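Local coordinates for protein endo-beta-1,4-xylanase Xyn10C (Pseudomonas cellulosa, PDB 1GNY) that cleaves internal linkages of the xylan backbone, and through the family 15 carbohydrate-binding module described here binds xylan and xylooligosaccharides, at residues Trp86-Trp91 with Asp116-Gln121. Residues are numbered along the deposited sequence; the frame is centred on the assembly and turned at random.
With XYP (beta-D-xylopyranose), chain B; XYP (beta-D-xylopyranose), chain C; XYP (beta-D-xylopyranose), chain D.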
# COMPACT_ATOMS: atom_id res chain seq x y z
N TRP A 86 12.28 8.15 6.04
CA TRP A 86 11.14 8.19 5.11
C TRP A 86 11.36 8.37 3.61
O TRP A 86 10.62 7.82 2.83
CB TRP A 86 10.12 9.22 5.59
CG TRP A 86 9.75 9.14 7.05
CD1 TRP A 86 10.08 10.04 8.02
CD2 TRP A 86 8.96 8.14 7.69
NE1 TRP A 86 9.51 9.69 9.22
CE2 TRP A 86 8.83 8.51 9.05
CE3 TRP A 86 8.34 6.96 7.26
CZ2 TRP A 86 8.12 7.75 9.98
CZ3 TRP A 86 7.63 6.22 8.16
CH2 TRP A 86 7.53 6.60 9.52
N SER A 87 12.39 9.11 3.21
CA SER A 87 12.66 9.37 1.77
C SER A 87 13.20 8.15 0.99
O SER A 87 13.10 8.11 -0.24
CB SER A 87 13.66 10.50 1.60
OG SER A 87 14.94 9.99 1.84
N LYS A 88 13.74 7.21 1.73
CA LYS A 88 14.29 6.00 1.16
C LYS A 88 13.15 4.99 0.99
O LYS A 88 12.63 4.44 1.97
CB LYS A 88 15.37 5.45 2.10
CG LYS A 88 16.47 6.45 2.52
CD LYS A 88 17.16 7.09 1.32
CE LYS A 88 18.18 8.17 1.71
NZ LYS A 88 19.21 7.65 2.64
N GLY A 89 12.77 4.76 -0.26
CA GLY A 89 11.65 3.87 -0.55
C GLY A 89 11.48 3.40 -1.97
O GLY A 89 12.35 3.57 -2.81
N GLU A 90 10.34 2.75 -2.18
CA GLU A 90 9.93 2.23 -3.49
C GLU A 90 8.76 3.13 -3.92
O GLU A 90 7.66 3.02 -3.41
CB GLU A 90 9.45 0.77 -3.44
CG GLU A 90 8.97 0.24 -4.81
CD GLU A 90 9.98 0.44 -5.93
OE1 GLU A 90 11.03 -0.24 -5.93
OE2 GLU A 90 9.74 1.30 -6.82
N TRP A 91 9.04 3.98 -4.90
CA TRP A 91 8.11 5.01 -5.37
C TRP A 91 7.68 4.84 -6.85
O TRP A 91 7.00 5.70 -7.40
CB TRP A 91 8.84 6.37 -5.23
CG TRP A 91 9.33 6.59 -3.82
CD1 TRP A 91 10.62 6.65 -3.36
CD2 TRP A 91 8.50 6.78 -2.67
NE1 TRP A 91 10.64 6.86 -2.01
CE2 TRP A 91 9.35 6.95 -1.56
CE3 TRP A 91 7.11 6.87 -2.48
CZ2 TRP A 91 8.86 7.17 -0.27
CZ3 TRP A 91 6.63 7.10 -1.20
CH2 TRP A 91 7.50 7.23 -0.11
N ASP A 116 20.28 0.28 -5.12
CA ASP A 116 21.17 0.21 -3.94
C ASP A 116 20.84 -0.88 -2.90
O ASP A 116 21.42 -0.91 -1.83
CB ASP A 116 21.31 1.57 -3.24
CG ASP A 116 20.02 2.04 -2.56
OD1 ASP A 116 18.98 1.35 -2.63
OD2 ASP A 116 19.99 3.10 -1.92
N ASP A 117 19.86 -1.73 -3.22
CA ASP A 117 19.40 -2.82 -2.31
C ASP A 117 19.02 -2.35 -0.90
O ASP A 117 19.18 -3.08 0.08
CB ASP A 117 20.43 -3.97 -2.24
CG ASP A 117 20.56 -4.76 -3.55
OD1 ASP A 117 19.71 -4.66 -4.47
OD2 ASP A 117 21.53 -5.54 -3.73
N LYS A 118 18.48 -1.13 -0.81
CA LYS A 118 18.03 -0.54 0.49
C LYS A 118 17.03 -1.39 1.30
O LYS A 118 16.95 -1.23 2.51
CB LYS A 118 17.46 0.88 0.30
CG LYS A 118 16.29 1.02 -0.65
CD LYS A 118 15.66 2.42 -0.58
CE LYS A 118 16.57 3.52 -1.15
NZ LYS A 118 16.94 3.32 -2.59
N PHE A 119 16.28 -2.26 0.62
CA PHE A 119 15.24 -3.09 1.28
C PHE A 119 15.75 -4.45 1.84
O PHE A 119 14.95 -5.21 2.45
CB PHE A 119 14.00 -3.26 0.42
CG PHE A 119 13.14 -2.03 0.33
CD1 PHE A 119 12.24 -1.73 1.34
CD2 PHE A 119 13.16 -1.21 -0.79
CE1 PHE A 119 11.44 -0.61 1.28
CE2 PHE A 119 12.37 -0.07 -0.85
CZ PHE A 119 11.50 0.23 0.16
N ASN A 120 17.05 -4.74 1.64
CA ASN A 120 17.73 -5.88 2.29
C ASN A 120 18.57 -5.29 3.42
O ASN A 120 19.63 -4.74 3.16
CB ASN A 120 18.57 -6.70 1.31
CG ASN A 120 17.71 -7.47 0.31
OD1 ASN A 120 16.46 -7.43 0.37
ND2 ASN A 120 18.36 -8.17 -0.63
N GLN A 121 18.07 -5.38 4.66
CA GLN A 121 18.57 -4.60 5.81
C GLN A 121 18.01 -5.09 7.12
O GLN A 121 16.97 -5.76 7.15
CB GLN A 121 18.26 -3.10 5.64
CG GLN A 121 16.77 -2.74 5.50
CD GLN A 121 16.09 -2.48 6.82
OE1 GLN A 121 16.58 -1.71 7.66
NE2 GLN A 121 14.92 -3.11 7.02
C1 XYP B . 7.10 10.69 2.85
C2 XYP B . 8.57 11.00 2.63
C3 XYP B . 8.69 11.76 1.32
C4 XYP B . 8.07 10.97 0.19
C5 XYP B . 6.66 10.62 0.58
O2 XYP B . 9.07 11.81 3.69
O3 XYP B . 10.05 11.92 0.96
O4 XYP B . 8.06 11.78 -0.98
O5 XYP B . 6.61 9.94 1.84
C1 XYP C . 8.20 11.05 -2.17
C2 XYP C . 7.52 11.83 -3.27
C3 XYP C . 7.77 11.21 -4.62
C4 XYP C . 9.25 10.93 -4.79
C5 XYP C . 9.73 10.14 -3.58
O2 XYP C . 6.12 11.91 -3.04
O3 XYP C . 7.31 12.03 -5.68
O4 XYP C . 9.35 10.16 -5.96
O5 XYP C . 9.51 10.89 -2.40
C1 XYP D . 5.19 10.23 7.72
C2 XYP D . 4.52 9.27 6.75
C3 XYP D . 5.42 8.98 5.56
C4 XYP D . 5.99 10.28 4.98
C5 XYP D . 6.58 11.10 6.11
O2 XYP D . 4.24 8.04 7.41
O3 XYP D . 4.70 8.27 4.56
O4 XYP D . 7.00 9.93 4.06
O5 XYP D . 5.63 11.37 7.11
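The CA atoms of K88 and K118 lie nearest each other across the two segments, 7.6 Å apart, where the chain turns a corner at 87-89 and faces the type I turn D117-N120; no hydrogen bond joins the two segments. The contact illustrates how one loop can carry a sugar-binding surface on one side and pack against the protein on the other. The F119 ring points its edge at E90 N, 3.6 Å from CZ, which also touches G89 CA. CE2 meets E90 CB. A CB on G89 would clash with W91 CE2, so the glycine makes room for the indole. Beside the ring, K118 lays CD 3.7 Å from G89 N and CE against K88 CB. A bend at chi3 (69°) turns CE, and one at chi4 (59°) brings NZ to D116 OD1, a 2.8 Å salt bridge; E114 is a second partner. D116 OD1 also accepts from K118 N, closing an Asx turn.

Across the loop lies the xylan site. W91 holds one indole face against C5 of the chain C xylose, its CH2 lies 3.5 Å from O5 of the chain B xylose, and its NE1 donates to S87 O (3.3 Å); W86 presents a face to the chain D xylose. An alanine in place of W91 would probably cost the chain C xylose the indole face under its C5, the chain B xylose its CH2 contact and S87 O this donor.

Strand 85-90 edges the five-stranded sheet beside 75-82, whose A80 also touches F119, and 120-121 pairs with 52-53.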